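Local atomic coordinates of Two-component system sensor histidine kinase (PDB entry 3OTT), a protein that probably senses saccharides through an extracellular region of beta-propellers and a beta-sandwich and relays the signal as a membrane-bound histidine kinase and transcription regulator. Residues Arg153-Gln158 with Leu196-Thr201; Ser236-Gly241 with Trp282-Asp287. One frame throughout, in Å; residues are numbered along the deposited sequence.

Interaction 1: residues Arg153-Gln158 with Leu196-Thr201; sequences RTKDNQ and LLEDTT
Thr154 OG1, on a side chain whose CB rests 3.3 Å from Glu198 OE2, is gripped twice: it donates to Asp156 OD1 at 2.6 Å, from above that carboxylate's plane, and accepts from Gln158 N at 3.2 Å. These bonds hold the rotation of Thr154, so that CG2 as well as CB lies beside the carboxylate of Glu198. Across the contact Lys155 N donates to Glu198 OE2 in a bond 3.1 Å long and nearly straight (165° at the hydrogen); it meets the syn side of OE2, 27° out of the carboxylate plane. Glu198 can span the gap because its CG stands anti to the backbone N (chi1 -179°) and the chain stays extended beyond it, crossing the side chains of Thr154 and Lys155 at about a right angle. The setting is two adjacent blades of the N-terminal seven-bladed beta-propeller: residues 154-157 form a type I turn between strands 148-153 and 159-163, while Glu198 sits near the end of the next blade's innermost strand, 193-199. Asn157 closes the turn in a left-handed conformation, as in a type I turn with a G1 bulge, and its OD1 takes a 2.8 Å bond from Arg153 NH1 as well as one from Gln111 of the preceding blade. Lys155 bends at chi2 and lays CD against Glu198 OE1 at 3.6 Å; its ammonium group approaches the carboxylate without touching it. Asp156 OD2 lies 4.4 Å from Glu198 OE2, a like-charge approach that the Lys155 N-H and the nearby lysine charge probably moderate. At the outer margin Lys155 CG just meets the methyl CG2 of Thr200 at 4.5 Å, where the strand has given way to loop.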
loop_
_atom_site.group_PDB
_atom_site.type_symbol
_atom_site.label_atom_id
_atom_site.label_comp_id
_atom_site.label_asym_id
_atom_site.label_seq_id
_atom_site.Cartn_x
_atom_site.Cartn_y
_atom_site.Cartn_z
ATOM N N ARG B 153 -10.210 1.869 -18.562
ATOM C CA ARG B 153 -8.787 1.749 -18.328
ATOM C C ARG B 153 -8.581 0.523 -17.485
ATOM O O ARG B 153 -9.237 0.396 -16.460
ATOM C CB ARG B 153 -8.208 2.971 -17.574
ATOM C CG ARG B 153 -6.668 2.896 -17.517
ATOM C CD ARG B 153 -6.031 3.921 -16.601
ATOM N NE ARG B 153 -5.992 3.401 -15.267
ATOM C CZ ARG B 153 -4.906 3.022 -14.593
ATOM N NH1 ARG B 153 -3.680 3.165 -15.068
ATOM N NH2 ARG B 153 -5.086 2.528 -13.386
ATOM N N THR B 154 -7.710 -0.384 -17.916
ATOM C CA THR B 154 -7.278 -1.502 -17.058
ATOM C C THR B 154 -6.140 -1.120 -16.070
ATOM O O THR B 154 -5.497 -0.088 -16.239
ATOM C CB THR B 154 -6.830 -2.712 -17.881
ATOM O OG1 THR B 154 -5.797 -2.317 -18.769
ATOM C CG2 THR B 154 -7.985 -3.334 -18.687
ATOM N N LYS B 155 -5.899 -1.967 -15.059
ATOM C CA LYS B 155 -4.828 -1.812 -14.053
ATOM C C LYS B 155 -3.436 -1.704 -14.669
ATOM O O LYS B 155 -2.536 -1.092 -14.103
ATOM C CB LYS B 155 -4.851 -2.994 -13.099
ATOM C CG LYS B 155 -5.403 -2.677 -11.726
ATOM C CD LYS B 155 -6.737 -1.848 -11.746
ATOM C CE LYS B 155 -7.028 -1.348 -10.327
ATOM N NZ LYS B 155 -8.415 -0.836 -10.254
ATOM N N ASP B 156 -3.267 -2.285 -15.838
ATOM C CA ASP B 156 -1.981 -2.238 -16.537
ATOM C C ASP B 156 -2.009 -1.087 -17.519
ATOM O O ASP B 156 -1.202 -1.017 -18.401
ATOM C CB ASP B 156 -1.750 -3.571 -17.254
ATOM C CG ASP B 156 -3.037 -4.103 -17.902
ATOM O OD1 ASP B 156 -3.526 -3.482 -18.882
ATOM O OD2 ASP B 156 -3.610 -5.120 -17.399
ATOM N N ASN B 157 -2.963 -0.178 -17.344
ATOM C CA ASN B 157 -2.939 1.133 -18.026
ATOM C C ASN B 157 -3.190 1.040 -19.542
ATOM O O ASN B 157 -2.720 1.865 -20.285
ATOM C CB ASN B 157 -1.629 1.905 -17.794
ATOM C CG ASN B 157 -1.807 3.428 -17.967
ATOM O OD1 ASN B 157 -2.841 3.998 -17.603
ATOM N ND2 ASN B 157 -0.802 4.082 -18.530
ATOM N N GLN B 158 -3.928 0.038 -19.983
ATOM C CA GLN B 158 -4.379 -0.060 -21.372
ATOM C C GLN B 158 -5.735 0.627 -21.508
ATOM O O GLN B 158 -6.507 0.659 -20.528
ATOM C CB GLN B 158 -4.563 -1.542 -21.741
ATOM C CG GLN B 158 -3.253 -2.334 -21.776
ATOM C CD GLN B 158 -2.489 -2.061 -23.036
ATOM O OE1 GLN B 158 -1.892 -1.006 -23.177
ATOM N NE2 GLN B 158 -2.550 -2.987 -23.993
ATOM N N LEU B 196 -18.125 -2.543 -21.123
ATOM C CA LEU B 196 -16.806 -3.091 -20.907
ATOM C C LEU B 196 -16.513 -3.136 -19.440
ATOM O O LEU B 196 -16.861 -2.207 -18.729
ATOM C CB LEU B 196 -15.714 -2.233 -21.596
ATOM C CG LEU B 196 -15.705 -2.156 -23.126
ATOM C CD1 LEU B 196 -14.558 -1.208 -23.659
ATOM C CD2 LEU B 196 -15.591 -3.543 -23.694
ATOM N N LEU B 197 -15.837 -4.178 -18.995
ATOM C CA LEU B 197 -15.520 -4.305 -17.584
ATOM C C LEU B 197 -14.267 -5.144 -17.388
ATOM O O LEU B 197 -14.153 -6.305 -17.887
ATOM C CB LEU B 197 -16.679 -4.930 -16.787
ATOM C CG LEU B 197 -16.424 -5.089 -15.264
ATOM C CD1 LEU B 197 -16.510 -3.775 -14.457
ATOM C CD2 LEU B 197 -17.339 -6.139 -14.640
ATOM N N GLU B 198 -13.338 -4.582 -16.639
ATOM C CA GLU B 198 -12.139 -5.308 -16.305
ATOM C C GLU B 198 -12.414 -6.212 -15.135
ATOM O O GLU B 198 -13.090 -5.820 -14.214
ATOM C CB GLU B 198 -11.026 -4.371 -15.929
ATOM C CG GLU B 198 -9.727 -5.133 -15.592
ATOM C CD GLU B 198 -8.622 -4.254 -15.007
ATOM O OE1 GLU B 198 -8.920 -3.209 -14.321
ATOM O OE2 GLU B 198 -7.452 -4.640 -15.221
ATOM N N ASP B 199 -11.839 -7.421 -15.164
ATOM C CA ASP B 199 -11.973 -8.412 -14.092
ATOM C C ASP B 199 -10.571 -8.929 -13.774
ATOM O O ASP B 199 -10.083 -9.808 -14.476
ATOM C CB ASP B 199 -12.819 -9.592 -14.626
ATOM C CG ASP B 199 -13.174 -10.623 -13.552
ATOM O OD1 ASP B 199 -12.495 -10.670 -12.515
ATOM O OD2 ASP B 199 -14.168 -11.372 -13.732
ATOM N N THR B 200 -9.943 -8.422 -12.706
ATOM C CA THR B 200 -8.549 -8.793 -12.309
ATOM C C THR B 200 -8.434 -10.206 -11.749
ATOM O O THR B 200 -7.362 -10.805 -11.767
ATOM C CB THR B 200 -7.959 -7.792 -11.319
ATOM O OG1 THR B 200 -8.867 -7.610 -10.223
ATOM C CG2 THR B 200 -7.818 -6.454 -11.994
ATOM N N THR B 201 -9.530 -10.761 -11.257
ATOM C CA THR B 201 -9.515 -12.119 -10.722
ATOM C C THR B 201 -9.595 -13.139 -11.845
ATOM O O THR B 201 -8.900 -14.103 -11.801
ATOM C CB THR B 201 -10.668 -12.364 -9.763
ATOM O OG1 THR B 201 -10.543 -11.447 -8.700
ATOM C CG2 THR B 201 -10.622 -13.813 -9.170
#

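Interaction 2: residues Ser236-Gly241 with Trp282-Asp287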
loop_
_atom_site.group_PDB
_atom_site.type_symbol
_atom_site.label_atom_id
_atom_site.label_comp_id
_atom_site.label_asym_id
_atom_site.label_seq_id
_atom_site.Cartn_x
_atom_site.Cartn_y
_atom_site.Cartn_z
ATOM N N SER B 236 -24.961 -3.214 -19.345
ATOM C CA SER B 236 -24.127 -2.793 -18.220
ATOM C C SER B 236 -23.513 -3.992 -17.537
ATOM O O SER B 236 -24.062 -5.071 -17.590
ATOM C CB SER B 236 -24.999 -2.026 -17.204
ATOM O OG SER B 236 -26.213 -2.771 -16.963
ATOM N N LEU B 237 -22.399 -3.794 -16.850
ATOM C CA LEU B 237 -21.631 -4.931 -16.288
ATOM C C LEU B 237 -21.040 -4.399 -15.008
ATOM O O LEU B 237 -20.631 -3.247 -14.983
ATOM C CB LEU B 237 -20.493 -5.372 -17.221
ATOM C CG LEU B 237 -20.821 -5.875 -18.649
ATOM C CD1 LEU B 237 -19.622 -5.921 -19.654
ATOM C CD2 LEU B 237 -21.484 -7.308 -18.601
ATOM N N ALA B 238 -21.001 -5.248 -13.975
ATOM C CA ALA B 238 -20.280 -5.034 -12.716
ATOM C C ALA B 238 -19.951 -6.408 -12.122
ATOM O O ALA B 238 -20.588 -7.432 -12.471
ATOM C CB ALA B 238 -21.189 -4.256 -11.678
ATOM N N LEU B 239 -19.048 -6.396 -11.164
ATOM C CA LEU B 239 -18.729 -7.542 -10.319
ATOM C C LEU B 239 -19.189 -7.331 -8.886
ATOM O O LEU B 239 -18.952 -6.242 -8.316
ATOM C CB LEU B 239 -17.195 -7.726 -10.224
ATOM C CG LEU B 239 -16.534 -8.080 -11.583
ATOM C CD1 LEU B 239 -15.025 -7.782 -11.486
ATOM C CD2 LEU B 239 -16.812 -9.550 -11.972
ATOM N N ASP B 240 -19.725 -8.379 -8.268
ATOM C CA ASP B 240 -20.234 -8.236 -6.962
ATOM C C ASP B 240 -19.208 -8.619 -5.903
ATOM O O ASP B 240 -18.056 -8.925 -6.227
ATOM C CB ASP B 240 -21.601 -8.908 -6.827
ATOM C CG ASP B 240 -21.521 -10.435 -6.751
ATOM O OD1 ASP B 240 -20.418 -11.030 -6.599
ATOM O OD2 ASP B 240 -22.604 -11.018 -6.855
ATOM N N GLY B 241 -19.596 -8.567 -4.635
ATOM C CA GLY B 241 -18.635 -8.817 -3.554
ATOM C C GLY B 241 -18.088 -10.252 -3.547
ATOM O O GLY B 241 -16.984 -10.500 -3.057
ATOM N N TRP B 282 -29.859 -0.138 -17.177
ATOM C CA TRP B 282 -28.893 0.812 -17.779
ATOM C C TRP B 282 -27.532 0.831 -17.134
ATOM O O TRP B 282 -26.576 1.072 -17.828
ATOM C CB TRP B 282 -29.407 2.265 -17.801
ATOM C CG TRP B 282 -30.663 2.432 -18.616
ATOM C CD1 TRP B 282 -31.941 2.666 -18.137
ATOM C CD2 TRP B 282 -30.793 2.275 -20.031
ATOM N NE1 TRP B 282 -32.815 2.722 -19.174
ATOM C CE2 TRP B 282 -32.143 2.483 -20.346
ATOM C CE3 TRP B 282 -29.880 2.012 -21.072
ATOM C CZ2 TRP B 282 -32.629 2.443 -21.655
ATOM C CZ3 TRP B 282 -30.378 1.956 -22.411
ATOM C CH2 TRP B 282 -31.736 2.178 -22.671
ATOM N N ASN B 283 -27.444 0.597 -15.819
ATOM C CA ASN B 283 -26.181 0.680 -15.078
ATOM C C ASN B 283 -26.229 -0.134 -13.807
ATOM O O ASN B 283 -27.280 -0.226 -13.151
ATOM C CB ASN B 283 -25.801 2.171 -14.756
ATOM C CG ASN B 283 -24.327 2.335 -14.370
ATOM O OD1 ASN B 283 -23.980 2.437 -13.153
ATOM N ND2 ASN B 283 -23.439 2.338 -15.379
ATOM N N ILE B 284 -25.094 -0.741 -13.458
ATOM C CA ILE B 284 -24.962 -1.499 -12.247
ATOM C C ILE B 284 -23.735 -0.950 -11.592
ATOM O O ILE B 284 -22.652 -0.826 -12.207
ATOM C CB ILE B 284 -24.751 -3.058 -12.517
ATOM C CG1 ILE B 284 -25.872 -3.663 -13.390
ATOM C CG2 ILE B 284 -24.616 -3.860 -11.219
ATOM C CD1 ILE B 284 -25.589 -5.177 -13.787
ATOM N N PHE B 285 -23.865 -0.664 -10.303
ATOM C CA PHE B 285 -22.754 -0.112 -9.603
ATOM C C PHE B 285 -22.621 -0.807 -8.293
ATOM O O PHE B 285 -23.603 -0.917 -7.542
ATOM C CB PHE B 285 -23.058 1.362 -9.366
ATOM C CG PHE B 285 -22.121 2.033 -8.447
ATOM C CD1 PHE B 285 -20.801 2.279 -8.845
ATOM C CD2 PHE B 285 -22.557 2.477 -7.185
ATOM C CE1 PHE B 285 -19.899 2.949 -8.003
ATOM C CE2 PHE B 285 -21.679 3.194 -6.334
ATOM C CZ PHE B 285 -20.337 3.419 -6.744
ATOM N N ALA B 286 -21.403 -1.235 -7.988
ATOM C CA ALA B 286 -21.088 -1.849 -6.705
ATOM C C ALA B 286 -20.457 -0.792 -5.806
ATOM O O ALA B 286 -19.452 -0.215 -6.201
ATOM C CB ALA B 286 -20.103 -3.110 -6.908
ATOM N N ASP B 287 -21.026 -0.513 -4.629
ATOM C CA ASP B 287 -20.534 0.611 -3.846
ATOM C C ASP B 287 -19.422 0.104 -2.960
ATOM O O ASP B 287 -19.151 -1.087 -2.951
ATOM C CB ASP B 287 -21.646 1.319 -3.024
ATOM C CG ASP B 287 -22.295 0.430 -1.954
ATOM O OD1 ASP B 287 -21.721 -0.640 -1.609
ATOM O OD2 ASP B 287 -23.397 0.810 -1.425
#
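Trp282 O touches Ser236 CB at 3.5 Å, where the innermost strands of two neighbouring propeller blades, 232-239 and 281-286, begin to face each other. They run nearly parallel (11°), their axes 5.7 Å apart at closest; no hydrogen bond joins the two segments, which meet by van der Waals contact of side chains with one another and with the backbone. Trp282 itself points away, its NE1 bonded to Asp297, and with Asn283 it forms a classic beta bulge opposite Gly295. Asn283 offers its CA to Ser236 CB at 3.6 Å, while the hydroxyl of that serine is bonded to Ile281 O. Ile284 points toward the other strand and splits its branches: CG1 lies 3.7 Å from Ser236 OG, and CG2, anti to the backbone N (chi1 -55° for CG1), presses on Ala238 CB at 3.5 Å, tighter than usual for two carbons. Leu246, Ile292 and Leu294 also pack on Ile284. Phe285 turns the opposite way, onto Phe27 and Gln29 of the blade beyond, so alternate residues serve the two interfaces of this strand. Ala286 faces strand 232-239 again, and Ala286 CB lies 3.6 Å from Leu239 O.

In the fold
Both contacts join consecutive blades of one propeller, their centres about 15 Å apart, and strands 193-199 and 232-239 link them in series. Leu197, on the side of its strand turned from interaction 1, packs on Leu237 and Leu239, which in turn point away from interaction 2; Leu197 CD2 comes 3.7 Å from Leu239 CG. Strands 193-199 and 232-239 thus send alternate side chains to the blade before and the blade after. Chemistry follows place: interaction 1 lies at the surface, where a hairpin turn meets a strand end through a carboxylate and a backbone N-H, whereas interaction 2 is partly buried, strand against strand, and relies on close contacts of small and branched side chains.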